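Local coordinates for protein flagellin B1 (Methanocaldococcus jannaschii DSM 2661, PDB 5YA6) that probably serves as a building subunit of the archaellum, the swimming filament of archaea, and binds a calcium ion, at residues B[31-36]-B[119-124]; B[46-51]-B[63-68]; B[52-57]-B[136-141]; B[69-74]-B[82-87]. One frame throughout, in Å; residues are numbered along the deposited sequence. Where two conformers were deposited one is given.

Interaction 1 (B[31-36]-B[119-124]); sequences KLAIYI and VLLVNA
Val119 lays a methyl over the ring of Tyr35. This is CG2, anti to its own backbone N. It lies 3.7 Å from the centroid of the Tyr35 ring and 8° off the ring normal, a CH-pi contact over the ring centre. The two side chains run side by side and point the same way. The same methyl packs against Ala33 CB at 3.6 Å. An alanine in place of Tyr35 would probably leave Val119 CG2 without its aromatic floor and open a gap on that face of the sheet. The segments belong to strands 28-38 and 117-123, antiparallel neighbours in a mixed sheet; such a sheet is consistent with the beta-rich outer domain of archaellins. Leu32 with Val122 and Ile34 with Leu120 are hydrogen-bonded pairs, each closed by two backbone bonds. Leu32 N meets Val122 O at 2.9 Å, almost straight at 171°. These four side chains share the other face, where Ile34 CB lies 4.1 Å from Leu120 CB and Ile34 CD1 is 4.3 Å from Val122 CG2. Phe154 and Ile152 of strand 150-155 pack on Leu32 and Ile34 there. On the Tyr35 face, the extended chain of Lys31 crosses Asn123 obliquely, with Lys31 CE 3.8 Å from Asn123 ND2. Lys31 NZ bonds Phe79 O and makes a cation-pi contact with Trp87, while Asn123 OD1 caps Ala126 N of helix 124-128.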
loop_
_atom_site.group_PDB
_atom_site.type_symbol
_atom_site.label_atom_id
_atom_site.label_comp_id
_atom_site.label_asym_id
_atom_site.label_seq_id
_atom_site.Cartn_x
_atom_site.Cartn_y
_atom_site.Cartn_z
ATOM N N LYS B 31 -4.127 -5.360 16.965
ATOM C CA LYS B 31 -3.659 -4.013 17.104
ATOM C C LYS B 31 -2.325 -3.841 16.392
ATOM O O LYS B 31 -1.491 -4.831 16.330
ATOM C CB LYS B 31 -3.490 -3.597 18.563
ATOM C CG LYS B 31 -4.756 -3.462 19.390
ATOM C CD LYS B 31 -4.363 -3.111 20.829
ATOM C CE LYS B 31 -5.536 -2.603 21.568
ATOM N NZ LYS B 31 -5.160 -2.304 22.994
ATOM N N LEU B 32 -2.124 -2.644 15.834
ATOM C CA LEU B 32 -0.878 -2.274 15.096
ATOM C C LEU B 32 -0.270 -1.060 15.769
ATOM O O LEU B 32 -0.985 -0.171 16.226
ATOM C CB LEU B 32 -1.115 -1.947 13.616
ATOM C CG LEU B 32 -1.705 -3.073 12.783
ATOM C CD1 LEU B 32 -2.158 -2.552 11.459
ATOM C CD2 LEU B 32 -0.701 -4.210 12.630
ATOM N N ALA B 33 1.042 -0.966 15.730
ATOM C CA ALA B 33 1.773 0.198 16.188
ATOM C C ALA B 33 2.739 0.573 15.061
ATOM O O ALA B 33 3.706 -0.195 14.747
ATOM C CB ALA B 33 2.513 -0.110 17.490
ATOM N N ILE B 34 2.481 1.743 14.427
ATOM C CA ILE B 34 3.261 2.156 13.252
ATOM C C ILE B 34 4.189 3.268 13.655
ATOM O O ILE B 34 3.736 4.384 14.035
ATOM C CB ILE B 34 2.329 2.611 12.106
ATOM C CG1 ILE B 34 1.367 1.471 11.766
ATOM C CG2 ILE B 34 3.117 3.157 10.941
ATOM C CD1 ILE B 34 0.154 1.940 10.954
ATOM N N TYR B 35 5.480 3.002 13.621
ATOM C CA TYR B 35 6.473 3.980 14.100
ATOM C C TYR B 35 6.959 4.862 12.964
ATOM O O TYR B 35 7.227 4.395 11.866
ATOM C CB TYR B 35 7.665 3.330 14.757
ATOM C CG TYR B 35 7.273 2.551 16.025
ATOM C CD1 TYR B 35 6.722 1.290 15.984
ATOM C CD2 TYR B 35 7.527 3.083 17.282
ATOM C CE1 TYR B 35 6.360 0.599 17.130
ATOM C CE2 TYR B 35 7.168 2.399 18.444
ATOM C CZ TYR B 35 6.617 1.150 18.370
ATOM O OH TYR B 35 6.243 0.503 19.551
ATOM N N ILE B 36 6.929 6.161 13.263
ATOM C CA ILE B 36 7.131 7.269 12.314
ATOM C C ILE B 36 8.208 8.260 12.825
ATOM O O ILE B 36 8.237 8.569 14.005
ATOM C CB ILE B 36 5.816 8.046 12.155
ATOM C CG1 ILE B 36 4.708 7.120 11.586
ATOM C CG2 ILE B 36 6.030 9.311 11.356
ATOM C CD1 ILE B 36 4.961 6.675 10.150
ATOM N N VAL B 119 4.361 7.020 17.469
ATOM C CA VAL B 119 3.776 5.734 17.075
ATOM C C VAL B 119 2.310 5.956 16.782
ATOM O O VAL B 119 1.629 6.734 17.474
ATOM C CB VAL B 119 4.040 4.650 18.159
ATOM C CG1 VAL B 119 3.381 5.026 19.484
ATOM C CG2 VAL B 119 3.583 3.292 17.680
ATOM N N LEU B 120 1.774 5.343 15.718
ATOM C CA LEU B 120 0.343 5.422 15.404
ATOM C C LEU B 120 -0.219 4.155 15.966
ATOM O O LEU B 120 0.120 3.061 15.535
ATOM C CB LEU B 120 0.114 5.522 13.885
ATOM C CG LEU B 120 1.000 6.559 13.190
ATOM C CD1 LEU B 120 0.632 6.528 11.701
ATOM C CD2 LEU B 120 0.838 7.982 13.743
ATOM N N LEU B 121 -1.134 4.313 16.897
ATOM C CA LEU B 121 -1.827 3.205 17.506
ATOM C C LEU B 121 -3.148 2.969 16.733
ATOM O O LEU B 121 -4.042 3.817 16.673
ATOM C CB LEU B 121 -2.069 3.542 19.013
ATOM C CG LEU B 121 -0.832 3.945 19.831
ATOM C CD1 LEU B 121 -1.307 4.384 21.226
ATOM C CD2 LEU B 121 0.215 2.841 19.866
ATOM N N VAL B 122 -3.282 1.758 16.191
ATOM C CA VAL B 122 -4.428 1.347 15.371
ATOM C C VAL B 122 -5.078 0.074 15.911
ATOM O O VAL B 122 -4.366 -0.900 16.176
ATOM C CB VAL B 122 -3.990 1.114 13.886
ATOM C CG1 VAL B 122 -5.173 0.673 13.016
ATOM C CG2 VAL B 122 -3.383 2.391 13.334
ATOM N N ASN B 123 -6.400 0.102 16.163
ATOM C CA ASN B 123 -7.094 -1.090 16.545
ATOM C C ASN B 123 -7.547 -1.761 15.312
ATOM O O ASN B 123 -8.570 -1.393 14.694
ATOM C CB ASN B 123 -8.310 -0.875 17.462
ATOM C CG ASN B 123 -8.784 -2.212 18.033
ATOM O OD1 ASN B 123 -9.171 -3.086 17.302
ATOM N ND2 ASN B 123 -8.639 -2.405 19.345
ATOM N N ALA B 124 -6.737 -2.708 14.850
ATOM C CA ALA B 124 -7.067 -3.420 13.600
ATOM C C ALA B 124 -8.351 -4.212 13.676
ATOM O O ALA B 124 -9.056 -4.312 12.681
ATOM C CB ALA B 124 -5.924 -4.363 13.237
#

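Interaction 2 (B[46-51]-B[63-68]); sequences DLKNAK and LNYSTV
Tyr65 packs its ring against the turn at Leu47 and Lys48, its CG carried toward the turn by a chi1 of -179°, anti to the backbone N. Lys48 CA lies over one face, offset toward the rim, 4.1 Å from the centroid of the Tyr65 ring in a CH-pi contact. Leu47 O approaches Tyr65 CD2 at 3.4 Å, and Leu47 CB touches CE2 of the same ring. An alanine at Tyr65 would probably uncover Lys48 CA and Leu47 CB and open a gap between turn and strand. No direct hydrogen bond joins the segments. Water 1 bridges them instead: it donates to Lys48 O and Ala50 O and accepts from Tyr65 N at 3.0 Å. The Lys51 end is looser. There Lys51 and Asn64 lie side by side, and Lys51 CG is 3.7 Å from Asn64 OD1. Lys51 NZ turns back and bonds Asn49 O.

The turn is type I, from Leu47 to Ala50, overlapped at its start by an Asx turn from Lys48 N to Asp46 OD1. Lys48 NZ meets Asp46 OD1 at 2.7 Å, from the opposite face of the carboxylate plane. It also bonds Asn109 O, between calcium ligands Ser106 and Asn113. The Lys48-Asp46 salt bridge stays within 46-51. Tyr95 OH is a second donor to Ala50 O. Water 1 gives Lys48 O, Ala50 O and Tyr65 N a shared partner where the segments do not pair.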
loop_
_atom_site.group_PDB
_atom_site.type_symbol
_atom_site.label_atom_id
_atom_site.label_comp_id
_atom_site.label_asym_id
_atom_site.label_seq_id
_atom_site.Cartn_x
_atom_site.Cartn_y
_atom_site.Cartn_z
ATOM N N ASP B 46 2.952 19.221 10.699
ATOM C CA ASP B 46 1.737 19.156 11.507
ATOM C C ASP B 46 1.063 17.808 11.196
ATOM O O ASP B 46 0.741 17.541 10.012
ATOM C CB ASP B 46 0.822 20.329 11.101
ATOM C CG ASP B 46 -0.505 20.358 11.830
ATOM O OD1 ASP B 46 -0.676 19.648 12.823
ATOM O OD2 ASP B 46 -1.402 21.131 11.366
ATOM N N LEU B 47 0.814 16.991 12.229
ATOM C CA LEU B 47 0.144 15.678 12.105
ATOM C C LEU B 47 -1.358 15.731 12.229
ATOM O O LEU B 47 -2.064 14.766 11.925
ATOM C CB LEU B 47 0.709 14.673 13.151
ATOM C CG LEU B 47 2.198 14.338 13.019
ATOM C CD1 LEU B 47 2.621 13.237 13.935
ATOM C CD2 LEU B 47 2.548 13.913 11.564
ATOM N N LYS B 48 -1.898 16.892 12.664
ATOM C CA LYS B 48 -3.275 16.921 13.079
ATOM C C LYS B 48 -4.270 16.655 11.944
ATOM O O LYS B 48 -5.332 16.090 12.235
ATOM C CB LYS B 48 -3.599 18.241 13.841
ATOM C CG LYS B 48 -2.940 18.304 15.192
ATOM C CD LYS B 48 -3.151 19.599 15.984
ATOM C CE LYS B 48 -2.592 20.860 15.313
ATOM N NZ LYS B 48 -1.126 20.827 15.202
ATOM N N ASN B 49 -3.956 16.934 10.669
ATOM C CA ASN B 49 -4.851 16.558 9.532
ATOM C C ASN B 49 -4.351 15.376 8.726
ATOM O O ASN B 49 -4.839 15.107 7.636
ATOM C CB ASN B 49 -4.988 17.777 8.608
ATOM C CG ASN B 49 -5.680 18.870 9.306
ATOM O OD1 ASN B 49 -5.057 19.846 9.732
ATOM N ND2 ASN B 49 -6.954 18.652 9.581
ATOM N N ALA B 50 -3.382 14.667 9.277
ATOM C CA ALA B 50 -2.722 13.588 8.554
ATOM C C ALA B 50 -3.653 12.410 8.459
ATOM O O ALA B 50 -4.402 12.093 9.414
ATOM C CB ALA B 50 -1.404 13.207 9.241
ATOM N N LYS B 51 -3.658 11.720 7.311
ATOM C CA LYS B 51 -4.544 10.640 7.085
ATOM C C LYS B 51 -3.695 9.387 6.919
ATOM O O LYS B 51 -2.640 9.440 6.308
ATOM C CB LYS B 51 -5.383 10.877 5.854
ATOM C CG LYS B 51 -6.424 12.005 6.070
ATOM C CD LYS B 51 -6.951 12.634 4.800
ATOM C CE LYS B 51 -8.035 13.683 5.101
ATOM N NZ LYS B 51 -7.674 14.732 6.142
ATOM N N LEU B 63 -8.071 6.552 8.048
ATOM C CA LEU B 63 -8.147 6.851 9.477
ATOM C C LEU B 63 -7.629 8.215 9.761
ATOM O O LEU B 63 -6.585 8.678 9.250
ATOM C CB LEU B 63 -7.326 5.854 10.310
ATOM C CG LEU B 63 -7.700 4.402 10.397
ATOM C CD1 LEU B 63 -7.436 3.666 9.138
ATOM C CD2 LEU B 63 -6.899 3.705 11.486
ATOM N N ASN B 64 -8.324 8.891 10.679
ATOM C CA ASN B 64 -7.992 10.246 11.059
ATOM C C ASN B 64 -7.435 10.384 12.471
ATOM O O ASN B 64 -7.555 9.428 13.273
ATOM C CB ASN B 64 -9.250 11.130 10.922
ATOM C CG ASN B 64 -9.729 11.171 9.475
ATOM O OD1 ASN B 64 -9.090 11.783 8.624
ATOM N ND2 ASN B 64 -10.817 10.489 9.196
ATOM N N TYR B 65 -6.822 11.520 12.762
ATOM C CA TYR B 65 -6.133 11.767 14.020
ATOM C C TYR B 65 -7.169 11.887 15.158
ATOM O O TYR B 65 -7.968 12.811 15.149
ATOM C CB TYR B 65 -5.312 13.031 13.851
ATOM C CG TYR B 65 -4.453 13.553 14.976
ATOM C CD1 TYR B 65 -5.017 14.164 16.114
ATOM C CD2 TYR B 65 -3.088 13.515 14.894
ATOM C CE1 TYR B 65 -4.221 14.659 17.099
ATOM C CE2 TYR B 65 -2.269 14.079 15.854
ATOM C CZ TYR B 65 -2.840 14.662 16.995
ATOM O OH TYR B 65 -2.003 15.225 17.899
ATOM N N SER B 66 -7.081 11.018 16.157
ATOM C CA SER B 66 -7.993 11.145 17.313
ATOM C C SER B 66 -7.416 12.025 18.370
ATOM O O SER B 66 -8.061 13.025 18.778
ATOM C CB SER B 66 -8.255 9.765 17.903
ATOM O OG SER B 66 -9.151 9.887 18.996
ATOM N N THR B 67 -6.252 11.671 18.898
ATOM C CA THR B 67 -5.557 12.459 19.922
ATOM C C THR B 67 -4.075 12.022 20.037
ATOM O O THR B 67 -3.616 11.086 19.274
ATOM C CB THR B 67 -6.278 12.389 21.292
ATOM O OG1 THR B 67 -5.701 13.355 22.172
ATOM C CG2 THR B 67 -6.140 10.941 21.878
ATOM N N VAL B 68 -3.329 12.594 20.966
ATOM C CA VAL B 68 -1.956 12.267 21.234
ATOM C C VAL B 68 -1.794 11.963 22.745
ATOM O O VAL B 68 -2.519 12.552 23.581
ATOM C CB VAL B 68 -0.980 13.389 20.760
ATOM C CG1 VAL B 68 -1.355 14.750 21.342
ATOM C CG2 VAL B 68 0.468 13.065 21.092
HETATM O O HOH W 1 -6.401 13.585 10.695
#

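Interaction 3 (B[52-57]-B[136-141]); sequences LFLIYD and SEVSGQ
Tyr56 turns one edge of its ring to Glu137 O, and its CE1 also touches Ser136 CB at 3.7 Å. Its CG is anti to the backbone N (chi1 166°). Tyr56 CD1 lies 3.6 Å from Glu137 O, which sits in the ring plane. Asp57 CB covers one face of the ring over its centre. Ser136 OG bonds Pro133 O. At the other end, Leu52 also has CG anti to its backbone N, and its CD1 comes 3.6 Å from Gln141 O. In Phe53 CG is instead beside the backbone N, anti to the carbonyl carbon (chi1 -62°), and an edge of its ring, at CD2, lies 3.7 Å from the same Gln141 O. That oxygen also accepts Phe53 N at 2.8 Å, nearly along the C=O axis. A second pair of backbone bonds joins Ile55 with Ser139, where Ile55 N reaches Ser139 O at 2.7 Å. Between these hydrogen-bonded pairs, Leu54 faces Gly140. A side chain at Gly140 would run into Phe53 O and Leu54 CD2, so glycine suits the place. Beyond the last pair, water 2 donates to Glu137 O and accepts from Asp57 N.

Phe53, Ile55, Ser139 and Gln141 line one face, which meets the second subunit. Ser139 OG bonds Gln153 NE2 of its own chain and Gln141 NE2 of the second subunit, and Ile55 packs on Ile55 of the second subunit. Within the chain, strands 51-56 and 137-143 form an antiparallel pair flanked by strand 59-69 beyond the first and strand 150-155 beyond the second, and the Tyr56 ring meets Phe128 of helix 124-128.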
loop_
_atom_site.group_PDB
_atom_site.type_symbol
_atom_site.label_atom_id
_atom_site.label_comp_id
_atom_site.label_asym_id
_atom_site.label_seq_id
_atom_site.Cartn_x
_atom_site.Cartn_y
_atom_site.Cartn_z
ATOM N N LEU B 52 -4.156 8.332 7.536
ATOM C CA LEU B 52 -3.594 7.030 7.434
ATOM C C LEU B 52 -4.493 6.199 6.509
ATOM O O LEU B 52 -5.642 5.876 6.839
ATOM C CB LEU B 52 -3.467 6.403 8.806
ATOM C CG LEU B 52 -2.884 4.978 8.836
ATOM C CD1 LEU B 52 -1.458 4.986 8.248
ATOM C CD2 LEU B 52 -2.884 4.430 10.239
ATOM N N PHE B 53 -3.905 5.727 5.406
ATOM C CA PHE B 53 -4.598 4.879 4.406
ATOM C C PHE B 53 -4.118 3.476 4.561
ATOM O O PHE B 53 -2.914 3.278 4.601
ATOM C CB PHE B 53 -4.280 5.431 2.984
ATOM C CG PHE B 53 -4.757 6.852 2.732
ATOM C CD1 PHE B 53 -6.026 7.121 2.203
ATOM C CD2 PHE B 53 -3.944 7.904 2.968
ATOM C CE1 PHE B 53 -6.462 8.437 2.023
ATOM C CE2 PHE B 53 -4.361 9.223 2.764
ATOM C CZ PHE B 53 -5.625 9.488 2.267
ATOM N N LEU B 54 -5.001 2.521 4.735
ATOM C CA LEU B 54 -4.631 1.132 4.848
ATOM C C LEU B 54 -5.500 0.241 3.960
ATOM O O LEU B 54 -6.698 0.167 4.182
ATOM C CB LEU B 54 -4.843 0.661 6.259
ATOM C CG LEU B 54 -3.951 1.299 7.338
ATOM C CD1 LEU B 54 -4.425 0.869 8.732
ATOM C CD2 LEU B 54 -2.511 0.884 7.142
ATOM N N ILE B 55 -4.890 -0.557 3.097
ATOM C CA ILE B 55 -5.612 -1.542 2.310
ATOM C C ILE B 55 -5.394 -2.943 2.891
ATOM O O ILE B 55 -4.272 -3.383 3.165
ATOM C CB ILE B 55 -5.059 -1.553 0.853
ATOM C CG1 ILE B 55 -5.136 -0.197 0.182
ATOM C CG2 ILE B 55 -5.771 -2.638 -0.003
ATOM C CD1 ILE B 55 -4.140 0.041 -0.948
ATOM N N TYR B 56 -6.512 -3.690 3.070
ATOM C CA TYR B 56 -6.447 -5.046 3.600
ATOM C C TYR B 56 -7.757 -5.731 3.158
ATOM O O TYR B 56 -8.830 -5.163 3.289
ATOM C CB TYR B 56 -6.196 -5.089 5.164
ATOM C CG TYR B 56 -6.471 -6.465 5.716
ATOM C CD1 TYR B 56 -5.708 -7.560 5.371
ATOM C CD2 TYR B 56 -7.603 -6.701 6.529
ATOM C CE1 TYR B 56 -6.028 -8.849 5.756
ATOM C CE2 TYR B 56 -7.873 -7.966 6.994
ATOM C CZ TYR B 56 -7.119 -9.049 6.616
ATOM O OH TYR B 56 -7.475 -10.314 6.958
ATOM N N ASP B 57 -7.640 -6.921 2.595
ATOM C CA ASP B 57 -8.760 -7.806 2.383
ATOM C C ASP B 57 -9.823 -7.152 1.516
ATOM O O ASP B 57 -10.976 -7.257 1.790
ATOM C CB ASP B 57 -9.349 -8.260 3.749
ATOM C CG ASP B 57 -10.321 -9.469 3.622
ATOM O OD1 ASP B 57 -10.158 -10.303 2.731
ATOM O OD2 ASP B 57 -11.255 -9.528 4.406
ATOM N N SER B 136 -1.201 -12.432 5.760
ATOM C CA SER B 136 -2.067 -11.413 5.263
ATOM C C SER B 136 -1.219 -10.202 4.752
ATOM O O SER B 136 -0.342 -9.653 5.444
ATOM C CB SER B 136 -2.968 -10.884 6.337
ATOM O OG SER B 136 -4.029 -11.781 6.643
ATOM N N GLU B 137 -1.603 -9.692 3.584
ATOM C CA GLU B 137 -0.933 -8.510 3.006
ATOM C C GLU B 137 -1.608 -7.235 3.497
ATOM O O GLU B 137 -2.822 -7.044 3.355
ATOM C CB GLU B 137 -1.058 -8.490 1.483
ATOM C CG GLU B 137 -0.464 -9.679 0.810
ATOM C CD GLU B 137 1.021 -9.700 0.804
ATOM O OE1 GLU B 137 1.694 -8.890 1.495
ATOM O OE2 GLU B 137 1.561 -10.596 0.103
ATOM N N VAL B 138 -0.800 -6.320 4.029
ATOM C CA VAL B 138 -1.246 -4.999 4.423
ATOM C C VAL B 138 -0.404 -3.922 3.775
ATOM O O VAL B 138 0.822 -4.012 3.823
ATOM C CB VAL B 138 -1.164 -4.805 5.991
ATOM C CG1 VAL B 138 -1.771 -3.451 6.352
ATOM C CG2 VAL B 138 -2.031 -5.878 6.659
ATOM N N SER B 139 -1.060 -2.939 3.159
ATOM C CA SER B 139 -0.383 -1.860 2.395
ATOM C C SER B 139 -0.970 -0.529 2.836
ATOM O O SER B 139 -2.156 -0.424 3.190
ATOM C CB SER B 139 -0.610 -2.042 0.882
ATOM O OG SER B 139 -0.179 -3.305 0.504
ATOM N N GLY B 140 -0.168 0.512 2.893
ATOM C CA GLY B 140 -0.720 1.816 3.311
ATOM C C GLY B 140 0.261 2.958 3.215
ATOM O O GLY B 140 1.440 2.753 2.939
ATOM N N GLN B 141 -0.221 4.186 3.477
ATOM C CA GLN B 141 0.611 5.355 3.508
ATOM C C GLN B 141 0.036 6.244 4.626
ATOM O O GLN B 141 -1.169 6.257 4.877
ATOM C CB GLN B 141 0.602 6.153 2.190
ATOM C CG GLN B 141 1.219 5.310 1.024
ATOM C CD GLN B 141 1.380 6.153 -0.240
ATOM O OE1 GLN B 141 1.137 7.354 -0.236
ATOM N NE2 GLN B 141 1.868 5.518 -1.328
HETATM O O HOH W 2 -4.922 -7.718 1.878
#

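Interaction 4 (B[69-74]-B[82-87]); sequences TTATLG and SAITDW
Ala71, in the type I turn from Thr70 to Leu73, lies opposite Ile84, which leads into the 3-10 segment 85-87; their CA atoms are 5.8 Å apart and no hydrogen bond runs directly between the segments. The turn is closed by Leu73 N to Thr70 O, and the 3-10 segment by Trp87 N to Ile84 O. Ile84 carries the apolar part. Its CG1 meets Ala71 CB at 4.0 Å. Its CD1, roughly anti to CA (chi2 153°), reaches Thr72 CG2 at 3.8 Å, and the two side chains cross at about a right angle. Ile84 CG2 lies farther off, 4.4 Å from Thr69 CG2.

Thr69 and Asp86 slide past each other in opposite directions. Asp86 OD2 comes 3.4 Å from Thr69 CB, a contact with carbon and not a bond. Thr69 OG1 stands anti to the backbone N (chi1 177°) and accepts Ala71 N at 3.0 Å, which makes an ST turn. The same OG1 has a weak bond to water 3, and that water accepts from Asp86 N at 3.0 Å. The water thus links the segments, though weakly on the Thr69 side. Thr72 OG1 is used outside the contact, on Val99 O.

Both segments lie in the long connection from strand 59-69 to strand 94-99, which run parallel as neighbours in the main sheet. Thr69 still pairs by backbone bonds with Val97 and Val99 of strand 94-99. After Asp86, Trp87 packs on Leu121 of strand 117-123, and its NE1 bonds Ile78 O.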
loop_
_atom_site.group_PDB
_atom_site.type_symbol
_atom_site.label_atom_id
_atom_site.label_comp_id
_atom_site.label_asym_id
_atom_site.label_seq_id
_atom_site.Cartn_x
_atom_site.Cartn_y
_atom_site.Cartn_z
ATOM N N THR B 69 -0.888 11.063 23.070
ATOM C CA THR B 69 -0.621 10.679 24.490
ATOM C C THR B 69 0.851 10.520 24.704
ATOM O O THR B 69 1.598 10.055 23.832
ATOM C CB THR B 69 -1.308 9.379 24.911
ATOM O OG1 THR B 69 -0.923 9.067 26.270
ATOM C CG2 THR B 69 -0.922 8.188 24.000
ATOM N N THR B 70 1.326 10.948 25.901
ATOM C CA THR B 70 2.691 10.739 26.275
ATOM C C THR B 70 2.856 9.496 27.192
ATOM O O THR B 70 3.937 9.193 27.597
ATOM C CB THR B 70 3.183 11.894 27.098
ATOM O OG1 THR B 70 2.156 12.177 28.057
ATOM C CG2 THR B 70 3.423 13.208 26.224
ATOM N N ALA B 71 1.789 8.786 27.405
ATOM C CA ALA B 71 1.829 7.527 28.181
ATOM C C ALA B 71 2.714 6.425 27.590
ATOM O O ALA B 71 3.113 5.492 28.309
ATOM C CB ALA B 71 0.401 6.999 28.357
ATOM N N THR B 72 2.934 6.439 26.256
ATOM C CA THR B 72 3.830 5.525 25.600
ATOM C C THR B 72 5.303 5.813 25.815
ATOM O O THR B 72 6.190 5.018 25.401
ATOM C CB THR B 72 3.512 5.589 24.061
ATOM O OG1 THR B 72 3.473 6.990 23.623
ATOM C CG2 THR B 72 2.128 4.988 23.758
ATOM N N LEU B 73 5.615 6.983 26.373
ATOM C CA LEU B 73 7.004 7.417 26.462
ATOM C C LEU B 73 7.814 6.527 27.435
ATOM O O LEU B 73 7.414 6.358 28.595
ATOM C CB LEU B 73 7.015 8.893 26.885
ATOM C CG LEU B 73 8.317 9.654 26.818
ATOM C CD1 LEU B 73 8.895 9.611 25.425
ATOM C CD2 LEU B 73 8.049 11.102 27.223
ATOM N N GLY B 74 8.870 5.900 26.901
ATOM C CA GLY B 74 9.811 5.052 27.667
ATOM C C GLY B 74 9.254 3.672 27.998
ATOM O O GLY B 74 9.844 2.941 28.796
ATOM N N SER B 82 -4.646 -0.795 29.936
ATOM C CA SER B 82 -4.613 -0.257 31.316
ATOM C C SER B 82 -3.646 0.878 31.489
ATOM O O SER B 82 -3.986 1.897 32.153
ATOM C CB SER B 82 -4.377 -1.385 32.346
ATOM O OG SER B 82 -5.447 -2.272 32.219
ATOM N N ALA B 83 -2.450 0.715 30.952
ATOM C CA ALA B 83 -1.385 1.693 31.097
ATOM C C ALA B 83 -1.581 2.847 30.107
ATOM O O ALA B 83 -1.290 4.006 30.414
ATOM C CB ALA B 83 -0.044 1.032 30.893
ATOM N N ILE B 84 -2.113 2.503 28.916
ATOM C CA ILE B 84 -2.367 3.498 27.856
ATOM C C ILE B 84 -3.861 3.504 27.544
ATOM O O ILE B 84 -4.339 2.821 26.685
ATOM C CB ILE B 84 -1.451 3.161 26.653
ATOM C CG1 ILE B 84 0.040 3.218 27.045
ATOM C CG2 ILE B 84 -1.716 4.181 25.520
ATOM C CD1 ILE B 84 0.906 2.326 26.212
ATOM N N THR B 85 -4.649 4.220 28.354
ATOM C CA THR B 85 -6.079 4.140 28.308
ATOM C C THR B 85 -6.651 4.807 27.057
ATOM O O THR B 85 -7.758 4.496 26.655
ATOM C CB THR B 85 -6.716 4.857 29.573
ATOM O OG1 THR B 85 -6.097 6.147 29.761
ATOM C CG2 THR B 85 -6.420 3.996 30.810
ATOM N N ASP B 86 -5.843 5.664 26.419
ATOM C CA ASP B 86 -6.264 6.294 25.157
ATOM C C ASP B 86 -6.390 5.287 24.002
ATOM O O ASP B 86 -6.954 5.613 22.980
ATOM C CB ASP B 86 -5.325 7.450 24.741
ATOM C CG ASP B 86 -5.536 8.738 25.561
ATOM O OD1 ASP B 86 -6.599 8.894 26.140
ATOM O OD2 ASP B 86 -4.593 9.525 25.646
ATOM N N TRP B 87 -5.936 4.036 24.179
ATOM C CA TRP B 87 -6.394 2.958 23.258
ATOM C C TRP B 87 -7.895 2.901 23.054
ATOM O O TRP B 87 -8.366 2.409 22.043
ATOM C CB TRP B 87 -5.934 1.559 23.725
ATOM C CG TRP B 87 -4.579 1.166 23.202
ATOM C CD1 TRP B 87 -3.443 1.098 23.874
ATOM C CD2 TRP B 87 -4.273 0.812 21.848
ATOM N NE1 TRP B 87 -2.394 0.777 23.023
ATOM C CE2 TRP B 87 -2.901 0.560 21.779
ATOM C CE3 TRP B 87 -5.044 0.702 20.687
ATOM C CZ2 TRP B 87 -2.271 0.122 20.586
ATOM C CZ3 TRP B 87 -4.424 0.301 19.522
ATOM C CH2 TRP B 87 -3.072 0.057 19.476
HETATM O O HOH W 3 -3.373 7.060 27.358
#

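How the interactions relate
Residues 31-36 open the first loop, which interaction 1 closes at 119-124. Interactions 2 and 4 fall wholly within it, one after the other. Residues 52-57 start interaction 3 before 63-68 close interaction 2, so these two cross. Interaction 3 closes last, at 136-141; it also crosses interaction 1 and encloses interaction 4. Interactions 1, 2 and 3 all reach the main sheet. Leu52 CD2 packs on Val122 CG2 at 3.7 Å, linking interactions 3 and 1, and Leu63 CD2 meets Val122 CG1, linking 2 and 1. Trp87 joins the loop of interaction 4 to interaction 1. Interactions 3 and 4 do not touch; their centres are 25 Å apart.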